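Local coordinates for protein glycoside hydrolase (PDB 6ORH) that probably acts as an alpha-L-fucosidase of glycoside hydrolase family 29, helping to degrade host-derived carbohydrate antigens by removing fucose, at residues Ser208-Gly213 and Asn239-Gly244; Val227-Leu232 and Gly248-Ile253; Gly217-Pro222 and Arg288-Leu293; Leu10-Gln15 and Gln196-Ile201; Gln389-Phe394 and His411-Lys416. The protein carries 2 engineered substitutions. All blocks are in the same frame, centred on the assembly; numbering follows the deposited sequence. Where two conformers were deposited one is given.

Contact 1: Ser208-Gly213 and Asn239-Gly244; sequences SIRWIG and NYLQHG. With GAL (beta-D-galactopyranose), chain C.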
# COMPACT_ATOMS: atom_id res chain seq x y z
N SER A 208 19.69 8.51 -14.56
CA SER A 208 19.40 7.09 -14.47
C SER A 208 18.71 6.71 -13.17
O SER A 208 18.09 5.64 -13.11
CB SER A 208 20.66 6.28 -14.69
OG SER A 208 21.75 6.85 -13.95
N ILE A 209 18.84 7.55 -12.12
CA ILE A 209 18.16 7.34 -10.84
C ILE A 209 17.30 8.55 -10.51
O ILE A 209 17.77 9.67 -10.65
CB ILE A 209 19.17 7.06 -9.72
CG1 ILE A 209 20.14 5.92 -10.10
CG2 ILE A 209 18.43 6.74 -8.40
CD1 ILE A 209 21.13 5.54 -9.01
N ARG A 210 16.06 8.33 -10.04
CA ARG A 210 15.21 9.39 -9.52
C ARG A 210 14.91 9.12 -8.05
O ARG A 210 15.07 7.99 -7.56
CB ARG A 210 13.87 9.45 -10.29
CG ARG A 210 12.93 8.26 -10.02
CD ARG A 210 11.62 8.50 -10.77
NE ARG A 210 10.65 7.46 -10.41
CZ ARG A 210 10.62 6.25 -10.96
NH1 ARG A 210 11.50 5.93 -11.90
NH2 ARG A 210 9.70 5.37 -10.52
N TRP A 211 14.43 10.15 -7.36
CA TRP A 211 13.90 9.96 -6.03
C TRP A 211 12.56 9.24 -6.09
O TRP A 211 11.79 9.50 -7.02
CB TRP A 211 13.77 11.35 -5.42
CG TRP A 211 13.42 11.25 -3.97
CD1 TRP A 211 13.84 10.33 -3.05
CD2 TRP A 211 12.54 12.14 -3.27
NE1 TRP A 211 13.28 10.58 -1.83
CE2 TRP A 211 12.48 11.69 -1.94
CE3 TRP A 211 11.81 13.28 -3.65
CZ2 TRP A 211 11.72 12.35 -0.96
CZ3 TRP A 211 11.07 13.94 -2.68
CH2 TRP A 211 11.02 13.46 -1.37
N ILE A 212 12.28 8.34 -5.13
CA ILE A 212 10.99 7.65 -5.07
C ILE A 212 9.88 8.57 -4.56
O ILE A 212 8.70 8.22 -4.66
CB ILE A 212 11.08 6.36 -4.24
CG1 ILE A 212 9.89 5.41 -4.48
CG2 ILE A 212 11.20 6.68 -2.75
CD1 ILE A 212 9.87 4.79 -5.89
N GLY A 213 10.22 9.74 -4.01
CA GLY A 213 9.24 10.75 -3.63
C GLY A 213 8.91 10.76 -2.14
O GLY A 213 8.07 11.56 -1.68
N ASN A 239 3.59 11.58 -6.46
CA ASN A 239 3.06 10.30 -6.93
C ASN A 239 3.68 9.89 -8.28
O ASN A 239 3.70 8.70 -8.62
CB ASN A 239 1.54 10.35 -7.01
CG ASN A 239 0.86 10.41 -5.65
OD1 ASN A 239 1.49 10.15 -4.63
ND2 ASN A 239 -0.44 10.67 -5.64
N TYR A 240 4.15 10.86 -9.07
CA TYR A 240 4.82 10.54 -10.33
C TYR A 240 6.14 9.84 -10.03
O TYR A 240 6.51 8.84 -10.63
CB TYR A 240 4.98 11.82 -11.17
CG TYR A 240 5.48 11.55 -12.56
CD1 TYR A 240 4.63 11.01 -13.53
CD2 TYR A 240 6.81 11.79 -12.91
CE1 TYR A 240 5.08 10.81 -14.82
CE2 TYR A 240 7.28 11.57 -14.21
CZ TYR A 240 6.40 11.07 -15.16
OH TYR A 240 6.87 10.82 -16.42
N LEU A 241 6.87 10.38 -9.03
CA LEU A 241 8.12 9.75 -8.62
C LEU A 241 7.87 8.36 -8.05
O LEU A 241 8.61 7.43 -8.34
CB LEU A 241 8.78 10.63 -7.54
CG LEU A 241 9.24 12.00 -8.06
CD1 LEU A 241 9.80 12.79 -6.88
CD2 LEU A 241 10.27 11.84 -9.17
N GLN A 242 6.81 8.21 -7.27
CA GLN A 242 6.58 7.01 -6.45
C GLN A 242 6.09 5.84 -7.29
O GLN A 242 6.30 4.68 -6.92
CB GLN A 242 5.59 7.41 -5.36
CG GLN A 242 5.05 6.28 -4.50
CD GLN A 242 4.16 6.87 -3.41
OE1 GLN A 242 4.66 7.45 -2.44
NE2 GLN A 242 2.85 6.76 -3.56
N HIS A 243 5.40 6.14 -8.41
CA HIS A 243 4.81 5.09 -9.23
C HIS A 243 5.45 5.01 -10.61
O HIS A 243 5.18 4.06 -11.36
CB HIS A 243 3.30 5.32 -9.43
CG HIS A 243 2.54 5.26 -8.16
ND1 HIS A 243 2.16 4.05 -7.59
CD2 HIS A 243 2.04 6.23 -7.35
CE1 HIS A 243 1.50 4.25 -6.46
NE2 HIS A 243 1.44 5.60 -6.28
N GLY A 244 6.26 6.02 -10.96
CA GLY A 244 6.72 6.18 -12.34
C GLY A 244 5.57 6.40 -13.32
O GLY A 244 4.46 6.74 -12.94
C1 GAL C . 14.34 15.77 -0.89
C2 GAL C . 14.53 16.54 -2.22
C3 GAL C . 14.74 15.56 -3.39
C4 GAL C . 15.73 14.44 -3.04
C5 GAL C . 15.28 13.81 -1.72
C6 GAL C . 16.16 12.67 -1.25
O2 GAL C . 13.35 17.31 -2.48
O3 GAL C . 15.15 16.30 -4.57
O4 GAL C . 17.08 14.96 -2.90
O5 GAL C . 15.40 14.84 -0.70
O6 GAL C . 15.52 12.01 -0.13
O HOH W 1 5.34 10.57 -1.14
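Trp211, a wall of the glycan pocket in the TIM-barrel domain, is backed by Leu241 of helix 238-243. Its side chain stands with CG anti to the backbone N (chi1 -172°), and the galactose lies on one indole face, GAL C5 sitting 3.5 Å above the ring centre. The opposite face meets Gly213 N, off towards the rim. Leu241 CD1 reaches Trp211 CE3 at 3.8 Å, an oblique approach, while Leu241 CB abuts Trp211 O. Beside this packing, Arg210 grips Leu241 O side-on. Arg210 NE donates at 2.9 Å to a lone pair of Leu241 O in the carbonyl plane (N-H...O 160°); Arg210 NH2 adds a 3.2 Å bond to Leu241 O, tilted from that plane. Gln242 CA makes a CA-H...O contact of 3.0 Å with Ile212 O. A further bond from Arg210 NH2 to Trp224 O helps fix the guanidinium. Strand 209-211, running parallel to strand 250-259 in the barrel sheet, has its N-to-C direction 131° from that of the helix, the axes 8.5 Å apart.

Contact 2: Val227-Leu232 and Gly248-Ile253; sequences VNPDKL and GTIFSI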
# COMPACT_ATOMS: atom_id res chain seq x y z
N VAL A 227 10.18 7.06 -16.66
CA VAL A 227 9.54 8.38 -16.56
C VAL A 227 9.82 9.13 -17.85
O VAL A 227 10.65 8.73 -18.62
CB VAL A 227 10.11 9.19 -15.38
CG1 VAL A 227 9.69 8.64 -14.00
CG2 VAL A 227 11.62 9.40 -15.47
N ASN A 228 9.12 10.26 -18.03
CA ASN A 228 9.44 11.25 -19.03
C ASN A 228 10.20 12.38 -18.32
O ASN A 228 9.68 12.93 -17.36
CB ASN A 228 8.13 11.75 -19.64
CG ASN A 228 8.39 12.71 -20.77
OD1 ASN A 228 9.36 13.47 -20.73
ND2 ASN A 228 7.53 12.68 -21.79
N PRO A 229 11.46 12.68 -18.72
CA PRO A 229 12.28 13.66 -18.01
C PRO A 229 11.61 15.03 -17.93
O PRO A 229 11.87 15.79 -17.01
CB PRO A 229 13.58 13.78 -18.81
CG PRO A 229 13.64 12.51 -19.64
CD PRO A 229 12.20 12.06 -19.83
N ASP A 230 10.73 15.33 -18.89
CA ASP A 230 10.07 16.63 -18.88
C ASP A 230 9.02 16.77 -17.78
O ASP A 230 8.51 17.88 -17.56
CB ASP A 230 9.47 16.91 -20.26
CG ASP A 230 10.50 17.40 -21.27
OD1 ASP A 230 11.66 17.66 -20.87
OD2 ASP A 230 10.12 17.60 -22.44
N LYS A 231 8.72 15.68 -17.05
CA LYS A 231 7.81 15.75 -15.93
C LYS A 231 8.57 15.53 -14.61
O LYS A 231 7.95 15.21 -13.60
CB LYS A 231 6.67 14.74 -16.15
CG LYS A 231 5.72 15.19 -17.26
CD LYS A 231 4.36 14.53 -17.24
CE LYS A 231 4.46 13.13 -17.76
NZ LYS A 231 3.12 12.50 -17.89
N LEU A 232 9.89 15.75 -14.64
CA LEU A 232 10.68 15.70 -13.41
C LEU A 232 10.97 17.14 -12.96
O LEU A 232 10.05 17.96 -12.94
CB LEU A 232 11.94 14.88 -13.67
CG LEU A 232 11.68 13.41 -14.03
CD1 LEU A 232 13.02 12.69 -14.27
CD2 LEU A 232 10.87 12.69 -12.95
N GLY A 248 6.48 6.12 -19.70
CA GLY A 248 7.78 6.77 -19.61
C GLY A 248 8.71 6.53 -20.82
O GLY A 248 8.62 5.50 -21.49
N THR A 249 9.60 7.50 -21.10
CA THR A 249 10.47 7.52 -22.27
C THR A 249 11.90 7.08 -21.95
O THR A 249 12.64 6.76 -22.89
CB THR A 249 10.44 8.88 -22.99
OG1 THR A 249 10.74 9.87 -22.01
CG2 THR A 249 9.07 9.16 -23.58
N ILE A 250 12.32 7.14 -20.67
CA ILE A 250 13.64 6.69 -20.24
C ILE A 250 13.46 5.69 -19.11
O ILE A 250 12.50 5.79 -18.34
CB ILE A 250 14.56 7.85 -19.78
CG1 ILE A 250 14.02 8.49 -18.49
CG2 ILE A 250 14.71 8.89 -20.90
CD1 ILE A 250 15.01 9.43 -17.75
N PHE A 251 14.38 4.70 -19.05
CA PHE A 251 14.41 3.80 -17.89
C PHE A 251 14.99 4.57 -16.70
O PHE A 251 16.02 5.25 -16.83
CB PHE A 251 15.22 2.55 -18.21
CG PHE A 251 14.98 1.42 -17.22
CD1 PHE A 251 15.56 1.46 -15.96
CD2 PHE A 251 14.10 0.39 -17.51
CE1 PHE A 251 15.30 0.44 -15.03
CE2 PHE A 251 13.86 -0.62 -16.59
CZ PHE A 251 14.46 -0.61 -15.34
N SER A 252 14.30 4.45 -15.55
CA SER A 252 14.64 5.29 -14.40
C SER A 252 14.39 4.45 -13.15
O SER A 252 13.27 3.96 -12.99
CB SER A 252 13.72 6.52 -14.42
OG SER A 252 13.84 7.25 -13.18
N ILE A 253 15.43 4.28 -12.31
CA ILE A 253 15.21 3.59 -11.02
C ILE A 253 14.71 4.60 -9.98
O ILE A 253 15.42 5.58 -9.71
CB ILE A 253 16.54 2.98 -10.57
CG1 ILE A 253 17.00 1.89 -11.54
CG2 ILE A 253 16.45 2.47 -9.13
CD1 ILE A 253 18.40 1.40 -11.26
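Val227 pairs with Ile250 through a classic beta bulge, Thr249 and Ile250 both facing Val227 where strand 226-227 runs antiparallel to strand 250-259. Val227 O accepts from Ile250 N at 3.1 Å and from Thr249 N, the latter well above the carbonyl plane; Val227 N returns a bond to Ile250 O, completing the hydrogen-bonded pair. The two side chains share one face of the sheet. Ile250 CG1 stands between its own N and carbonyl carbon (chi1 66°), which puts it 3.4 Å from Val227 O. From there Ile250 CD1 meets Pro229 CG tip to tip at 3.9 Å. Val227 has CG2 between its N and carbonyl carbon, and this methyl packs 3.7 Å from Ser252 CB, whose OG is bonded to Arg210 NH1. Asn228 OD1 accepts from Asp230 N at 3.0 Å, an Asx turn that leads into the 3-10 segment 229-230. From the bulge itself, Thr249 OG1 reaches across to lie 3.4 Å from Pro229 CD.

Contact 3: Gly217-Pro222 and Arg288-Leu293; sequences GYAGDP and RGTPLL. With EDO (1,2-ethanediol), chain I.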
# COMPACT_ATOMS: atom_id res chain seq x y z
N GLY A 217 11.07 4.78 2.60
CA GLY A 217 11.43 3.50 2.01
C GLY A 217 10.25 2.84 1.29
O GLY A 217 10.19 1.61 1.19
N TYR A 218 9.32 3.68 0.79
CA TYR A 218 8.10 3.14 0.21
C TYR A 218 8.02 3.42 -1.29
O TYR A 218 7.86 4.56 -1.72
CB TYR A 218 6.88 3.79 0.88
CG TYR A 218 5.56 3.27 0.35
CD1 TYR A 218 5.02 2.09 0.83
CD2 TYR A 218 4.85 3.96 -0.63
CE1 TYR A 218 3.81 1.60 0.37
CE2 TYR A 218 3.63 3.48 -1.11
CZ TYR A 218 3.12 2.29 -0.61
OH TYR A 218 1.93 1.76 -1.03
N ALA A 219 8.10 2.35 -2.09
CA ALA A 219 7.80 2.44 -3.51
C ALA A 219 6.32 2.15 -3.72
O ALA A 219 5.72 1.33 -3.02
CB ALA A 219 8.61 1.42 -4.27
N GLY A 220 5.75 2.78 -4.75
CA GLY A 220 4.34 2.55 -5.04
C GLY A 220 4.07 1.21 -5.73
O GLY A 220 4.97 0.50 -6.19
N ASP A 221 2.77 0.87 -5.76
CA ASP A 221 2.27 -0.17 -6.64
C ASP A 221 1.14 0.49 -7.42
O ASP A 221 0.13 0.84 -6.82
CB ASP A 221 1.85 -1.42 -5.87
CG ASP A 221 1.62 -2.64 -6.75
OD1 ASP A 221 2.29 -2.74 -7.79
OD2 ASP A 221 0.81 -3.49 -6.37
N PRO A 222 1.28 0.72 -8.73
CA PRO A 222 2.38 0.21 -9.55
C PRO A 222 3.69 0.95 -9.31
O PRO A 222 3.68 2.08 -8.84
CB PRO A 222 1.94 0.54 -10.99
CG PRO A 222 0.99 1.73 -10.84
CD PRO A 222 0.28 1.45 -9.54
N ARG A 288 9.32 -4.44 -4.18
CA ARG A 288 8.53 -3.84 -5.26
C ARG A 288 9.42 -3.52 -6.45
O ARG A 288 9.01 -2.82 -7.39
CB ARG A 288 7.74 -2.63 -4.76
CG ARG A 288 6.56 -3.06 -3.90
CD ARG A 288 5.78 -1.87 -3.38
NE ARG A 288 4.59 -2.39 -2.73
CZ ARG A 288 3.54 -1.67 -2.37
NH1 ARG A 288 3.51 -0.35 -2.54
NH2 ARG A 288 2.48 -2.29 -1.88
N GLY A 289 10.64 -4.07 -6.45
CA GLY A 289 11.46 -4.00 -7.66
C GLY A 289 12.40 -2.79 -7.68
O GLY A 289 12.90 -2.44 -8.74
N THR A 290 12.71 -2.23 -6.51
CA THR A 290 13.66 -1.11 -6.53
C THR A 290 14.65 -1.24 -5.37
O THR A 290 14.32 -1.81 -4.34
CB THR A 290 12.89 0.22 -6.52
OG1 THR A 290 13.72 1.23 -7.11
CG2 THR A 290 12.46 0.66 -5.14
N PRO A 291 15.86 -0.65 -5.48
CA PRO A 291 16.83 -0.75 -4.39
C PRO A 291 16.45 0.05 -3.15
O PRO A 291 15.80 1.10 -3.22
CB PRO A 291 18.14 -0.20 -4.99
CG PRO A 291 17.94 -0.29 -6.49
CD PRO A 291 16.45 -0.02 -6.67
N LEU A 292 16.90 -0.51 -2.01
CA LEU A 292 16.81 0.16 -0.72
C LEU A 292 18.16 0.79 -0.43
O LEU A 292 19.15 0.06 -0.54
CB LEU A 292 16.44 -0.90 0.33
CG LEU A 292 16.51 -0.40 1.77
CD1 LEU A 292 15.50 0.72 1.97
CD2 LEU A 292 16.24 -1.54 2.76
N LEU A 293 18.14 2.12 -0.19
CA LEU A 293 19.33 2.86 0.21
C LEU A 293 19.13 3.30 1.66
O LEU A 293 18.40 4.25 1.95
CB LEU A 293 19.52 4.05 -0.75
CG LEU A 293 20.61 5.07 -0.35
CD1 LEU A 293 21.98 4.41 -0.24
CD2 LEU A 293 20.63 6.22 -1.35
C1 EDO I . 6.56 0.76 5.60
O1 EDO I . 5.61 0.10 4.79
C2 EDO I . 7.35 1.73 4.81
O2 EDO I . 7.59 1.30 3.47
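Tyr218 meets Arg288 obliquely, the ring and guanidinium planes 58° apart, and its hydroxyl accepts a weak bond from Arg288 NH1 (OH to NH1 3.0 Å). The stronger bond comes one residue on: Arg288 NH1 donates to Ala219 O at 2.8 Å, with an N-H...O angle of 156°; Ala219 O lies near the guanidinium plane, and NH1 in turn lies in the Ala219 carbonyl plane. The Ala219 methyl points towards the other segment, its CB 4.0 Å from Thr290 CG2. Here the loop between strands 209-211 and 226-227 meets the lead-in to strand 292-295 of the TIM-barrel sheet, with Thr290 OG1 bonded to Gly254 O. Past Gly220, Asp221 covers a guanidinium face, with its CB 3.8 Å above the centre of the Arg288 group. Arg288 is extended from CG to NE, and its guanidinium lies against this carbon, yet Asp221 OD2 stays 4.9 Å from Arg288 NH2. The Asp221 carboxylate turns to Arg417 in a salt bridge and accepts from His411 N.

Contact 4: Leu10-Gln15 and Gln196-Ile201; sequences LPSQTQ and QGDCLI. With EDO (1,2-ethanediol), chain E.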
# COMPACT_ATOMS: atom_id res chain seq x y z
N LEU A 10 14.66 0.68 -22.35
CA LEU A 10 15.40 -0.45 -21.80
C LEU A 10 16.41 0.04 -20.78
O LEU A 10 17.05 1.08 -20.96
CB LEU A 10 16.08 -1.23 -22.93
CG LEU A 10 15.14 -1.76 -24.01
CD1 LEU A 10 15.95 -2.58 -25.02
CD2 LEU A 10 13.99 -2.59 -23.39
N PRO A 11 16.68 -0.75 -19.72
CA PRO A 11 17.68 -0.36 -18.73
C PRO A 11 19.09 -0.49 -19.29
O PRO A 11 19.35 -1.35 -20.12
CB PRO A 11 17.47 -1.37 -17.59
CG PRO A 11 16.89 -2.60 -18.30
CD PRO A 11 16.06 -2.06 -19.44
N SER A 12 20.00 0.34 -18.79
CA SER A 12 21.42 0.19 -19.04
C SER A 12 21.96 -0.98 -18.21
O SER A 12 21.29 -1.45 -17.29
CB SER A 12 22.14 1.44 -18.65
OG SER A 12 22.19 1.58 -17.23
N GLN A 13 23.19 -1.41 -18.51
CA GLN A 13 23.80 -2.48 -17.73
C GLN A 13 24.05 -2.04 -16.28
O GLN A 13 23.90 -2.85 -15.37
CB GLN A 13 25.09 -2.97 -18.39
CG GLN A 13 24.86 -3.57 -19.77
CD GLN A 13 26.15 -3.64 -20.53
OE1 GLN A 13 26.31 -3.02 -21.59
NE2 GLN A 13 27.11 -4.37 -19.99
N THR A 14 24.43 -0.77 -16.08
CA THR A 14 24.67 -0.28 -14.73
C THR A 14 23.36 -0.24 -13.95
O THR A 14 23.35 -0.50 -12.74
CB THR A 14 25.39 1.08 -14.63
OG1 THR A 14 24.73 2.09 -15.41
CG2 THR A 14 26.86 1.00 -15.00
N GLN A 15 22.25 0.08 -14.63
CA GLN A 15 20.96 0.08 -13.95
C GLN A 15 20.59 -1.36 -13.55
O GLN A 15 20.13 -1.58 -12.44
CB GLN A 15 19.84 0.70 -14.80
CG GLN A 15 19.89 2.24 -14.85
CD GLN A 15 18.94 2.82 -15.88
OE1 GLN A 15 18.87 2.37 -17.04
NE2 GLN A 15 18.22 3.87 -15.50
N GLN A 196 33.81 8.53 -15.49
CA GLN A 196 33.25 7.35 -14.85
C GLN A 196 32.25 6.60 -15.73
O GLN A 196 31.52 5.74 -15.22
CB GLN A 196 32.69 7.71 -13.46
CG GLN A 196 33.76 8.14 -12.46
CD GLN A 196 34.59 7.00 -11.93
OE1 GLN A 196 34.18 5.83 -12.00
NE2 GLN A 196 35.76 7.30 -11.37
N GLY A 197 32.18 6.90 -17.03
CA GLY A 197 31.37 6.12 -17.95
C GLY A 197 29.89 6.12 -17.57
O GLY A 197 29.31 7.20 -17.42
N ASP A 198 29.26 4.95 -17.46
CA ASP A 198 27.82 4.94 -17.24
C ASP A 198 27.48 4.90 -15.75
O ASP A 198 26.40 4.46 -15.39
CB ASP A 198 27.02 3.94 -18.09
CG ASP A 198 25.58 4.41 -18.32
OD1 ASP A 198 25.30 5.63 -18.16
OD2 ASP A 198 24.72 3.57 -18.63
N CYS A 199 28.38 5.44 -14.91
CA CYS A 199 28.10 5.72 -13.50
C CYS A 199 26.68 6.27 -13.35
O CYS A 199 26.29 7.21 -14.05
CB CYS A 199 29.08 6.78 -13.01
SG CYS A 199 28.91 7.18 -11.25
N LEU A 200 25.89 5.70 -12.41
CA LEU A 200 24.53 6.14 -12.19
C LEU A 200 24.50 7.54 -11.56
O LEU A 200 25.38 7.87 -10.78
CB LEU A 200 23.85 5.14 -11.24
CG LEU A 200 23.78 3.72 -11.78
CD1 LEU A 200 23.32 2.77 -10.65
CD2 LEU A 200 22.80 3.66 -12.93
N ILE A 201 23.46 8.33 -11.86
CA ILE A 201 23.34 9.65 -11.24
C ILE A 201 21.93 9.81 -10.67
O ILE A 201 20.93 9.63 -11.38
CB ILE A 201 23.64 10.76 -12.28
CG1 ILE A 201 25.04 10.63 -12.88
CG2 ILE A 201 23.40 12.13 -11.65
CD1 ILE A 201 25.28 11.51 -14.11
C1 EDO E . 19.65 4.34 -19.84
O1 EDO E . 18.68 3.31 -19.82
C2 EDO E . 19.92 4.95 -18.51
O2 EDO E . 21.17 5.61 -18.41
O HOH W 2 22.40 4.17 -16.87
O HOH W 3 25.65 0.80 -18.47
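Thr14, in the first turn of helix 13-21, donates its OG1 proton to Asp198 O at 2.9 Å, joining a capping-box helix start to the type II' turn Gln196-Cys199 that leads into barrel strand 200-202. The tight part lies on the Thr14 and Leu200 side. Thr14 OG1 stands between its backbone N and carbonyl carbon (chi1 53°), and besides its bond it touches Leu200 CD2 at 3.5 Å. The same methyl also packs on Gln15 CG, 3.8 Å away. Gln15 is held at both ends of the box: Gln15 N donates to Ser12 OG, and Gln15 OE1 takes Ser12 N on a lone pair at 2.9 Å (N-H...O 171°). Its NE2 is spent on Phe251 O and Ser208 O, tying the helix start to two further parts of the barrel.

On the looser side, exposed Asp198 has direct contact with Ser12 (OD2 to CB 3.3 Å), but its carboxylate is linked mainly through solvent. One water bridges Asp198 OD2 and Ser12 OG, close to an ethanediol probably left from crystallisation. A carboxylate near a helix N terminus may be mildly stabilising; here it is linked to a helix N-H by water: a second water accepts from Thr14 N at 3.1 Å and donates to Asp198 OD2 at 2.9 Å.

Contact 5: Gln389-Phe394 and His411-Lys416; sequences QRIAAF and HTVGYK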
# COMPACT_ATOMS: atom_id res chain seq x y z
N GLN A 389 10.00 -3.47 -19.26
CA GLN A 389 8.98 -3.76 -18.26
C GLN A 389 7.60 -3.76 -18.92
O GLN A 389 7.27 -2.85 -19.71
CB GLN A 389 9.03 -2.66 -17.19
CG GLN A 389 8.15 -2.93 -15.97
CD GLN A 389 8.28 -1.91 -14.86
OE1 GLN A 389 9.06 -0.96 -14.99
NE2 GLN A 389 7.54 -2.12 -13.77
N ARG A 390 6.75 -4.74 -18.57
CA ARG A 390 5.51 -4.94 -19.33
C ARG A 390 4.27 -5.13 -18.46
O ARG A 390 3.22 -4.56 -18.77
CB ARG A 390 5.66 -6.18 -20.24
CG ARG A 390 6.83 -6.09 -21.22
CD ARG A 390 7.17 -7.45 -21.87
NE ARG A 390 8.26 -7.21 -22.79
CZ ARG A 390 8.30 -7.57 -24.08
NH1 ARG A 390 7.33 -8.30 -24.61
NH2 ARG A 390 9.35 -7.23 -24.80
N ILE A 391 4.37 -5.94 -17.39
CA ILE A 391 3.18 -6.38 -16.68
C ILE A 391 2.57 -5.21 -15.90
O ILE A 391 3.31 -4.51 -15.21
CB ILE A 391 3.49 -7.57 -15.75
CG1 ILE A 391 3.79 -8.79 -16.63
CG2 ILE A 391 2.32 -7.85 -14.82
CD1 ILE A 391 4.46 -9.94 -15.87
N ALA A 392 1.25 -5.06 -16.00
CA ALA A 392 0.56 -3.97 -15.33
C ALA A 392 -0.46 -4.47 -14.30
O ALA A 392 -0.96 -3.67 -13.50
CB ALA A 392 -0.11 -3.09 -16.38
N ALA A 393 -0.82 -5.77 -14.34
CA ALA A 393 -1.73 -6.30 -13.32
C ALA A 393 -1.61 -7.82 -13.27
O ALA A 393 -1.54 -8.46 -14.32
CB ALA A 393 -3.17 -5.94 -13.60
N PHE A 394 -1.62 -8.35 -12.05
CA PHE A 394 -1.59 -9.81 -11.91
C PHE A 394 -2.25 -10.18 -10.58
O PHE A 394 -2.38 -9.35 -9.67
CB PHE A 394 -0.15 -10.34 -12.02
CG PHE A 394 0.68 -9.99 -10.80
CD1 PHE A 394 1.25 -8.73 -10.69
CD2 PHE A 394 0.75 -10.85 -9.70
CE1 PHE A 394 1.90 -8.34 -9.52
CE2 PHE A 394 1.39 -10.47 -8.53
CZ PHE A 394 2.01 -9.23 -8.46
N HIS A 411 -0.04 -4.72 -9.13
CA HIS A 411 0.04 -4.09 -10.44
C HIS A 411 1.28 -4.61 -11.18
O HIS A 411 1.17 -5.53 -12.01
CB HIS A 411 0.10 -2.56 -10.27
CG HIS A 411 -1.15 -1.95 -9.73
ND1 HIS A 411 -2.01 -1.20 -10.52
CD2 HIS A 411 -1.66 -1.93 -8.49
CE1 HIS A 411 -3.01 -0.77 -9.77
NE2 HIS A 411 -2.82 -1.20 -8.53
N THR A 412 2.44 -4.00 -10.91
CA THR A 412 3.68 -4.30 -11.62
C THR A 412 4.42 -5.48 -10.99
O THR A 412 4.18 -5.89 -9.85
CB THR A 412 4.59 -3.06 -11.64
OG1 THR A 412 4.62 -2.53 -10.30
CG2 THR A 412 4.07 -1.99 -12.58
N VAL A 413 5.35 -6.01 -11.79
CA VAL A 413 6.32 -6.99 -11.32
C VAL A 413 7.68 -6.31 -11.31
O VAL A 413 8.26 -6.11 -10.24
CB VAL A 413 6.25 -8.25 -12.22
CG1 VAL A 413 7.41 -9.21 -11.89
CG2 VAL A 413 4.93 -9.00 -12.02
N GLY A 414 8.21 -5.95 -12.49
CA GLY A 414 9.51 -5.29 -12.56
C GLY A 414 10.67 -6.28 -12.43
O GLY A 414 10.52 -7.48 -12.74
N TYR A 415 11.81 -5.80 -11.92
CA TYR A 415 12.98 -6.65 -11.78
C TYR A 415 12.68 -7.82 -10.84
O TYR A 415 13.13 -8.96 -11.04
CB TYR A 415 14.13 -5.84 -11.19
CG TYR A 415 15.43 -6.60 -11.25
CD1 TYR A 415 16.19 -6.58 -12.41
CD2 TYR A 415 15.85 -7.34 -10.16
CE1 TYR A 415 17.37 -7.32 -12.49
CE2 TYR A 415 17.02 -8.08 -10.22
CZ TYR A 415 17.76 -8.07 -11.40
OH TYR A 415 18.96 -8.73 -11.50
N LYS A 416 11.96 -7.51 -9.77
CA LYS A 416 11.65 -8.49 -8.75
C LYS A 416 10.49 -7.97 -7.92
O LYS A 416 10.53 -6.85 -7.43
CB LYS A 416 12.87 -8.66 -7.83
CG LYS A 416 12.64 -9.45 -6.55
CD LYS A 416 13.99 -9.72 -5.87
CE LYS A 416 13.86 -10.29 -4.47
NZ LYS A 416 15.21 -10.58 -3.91
O HOH W 4 5.85 -4.57 -14.31
O HOH W 5 -1.31 -1.01 -13.22
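Within the F5/8 type C domain, a galactose-binding-like beta-sandwich, His411-Gly414 run back beside the start of strand 391-400, where Ala392 and Ala393 form a classic beta bulge against Glu435. The apolar part centres on Val413 CG2, which touches Ile391 CD1 at 4.0 Å and Phe394 CD1 at 3.9 Å; the Phe394 and Val413 side chains cross at about a right angle. Phe394 CG lies between its backbone N and carbonyl carbon (chi1 72°), and the ring turns its edge to two carbonyls, with Phe394 CD1 3.5 Å from His411 O and Phe394 CE1 3.4 Å from Thr412 O. Leu381 of strand 378-382 packs on both Phe394 and Val413.

The polar part runs through solvent. One water donates to Ile391 O at 2.7 Å and accepts from Gln389 NE2 and from Val413 N, joining both segments; Gln389 NE2 also donates to Leu223 O of the barrel domain. A second water donates to Ala392 O and lies in the plane of the His411 ring, 2.8 Å from ND1. His411 NE2 is hydrogen-bonded to His243 NE2 of the second subunit.

With Ala392 O and His411 O only 3.2 Å apart, both acceptors, and Ala393 N badly angled towards His411 O, direct backbone pairing is lacking between the two segments. Their polar cohesion therefore rests on bridging waters, and through His411 it extends to the dimer interface.

From the N terminus, contact 4 closes first, spanning some 180 residues to set the start of helix 13-21 beside the turn into strand 200-202. Contact 1 then opens in series on the adjoining strand 209-211 and crosses both contact 3, which opens next, and contact 2. Contact 2 is nested wholly inside the loop of contact 3, whose far end reaches strand 292-295. All four meet the same barrel sheet, with strand 250-259 lying between strands 209-211 and 292-295. Contact 5, in series after them, closes a short beta excursion of the C-terminal sandwich. It touches contact 3 through Asp221 and Pro222, joining the domains; contacts 1 and 5 both reach the second subunit.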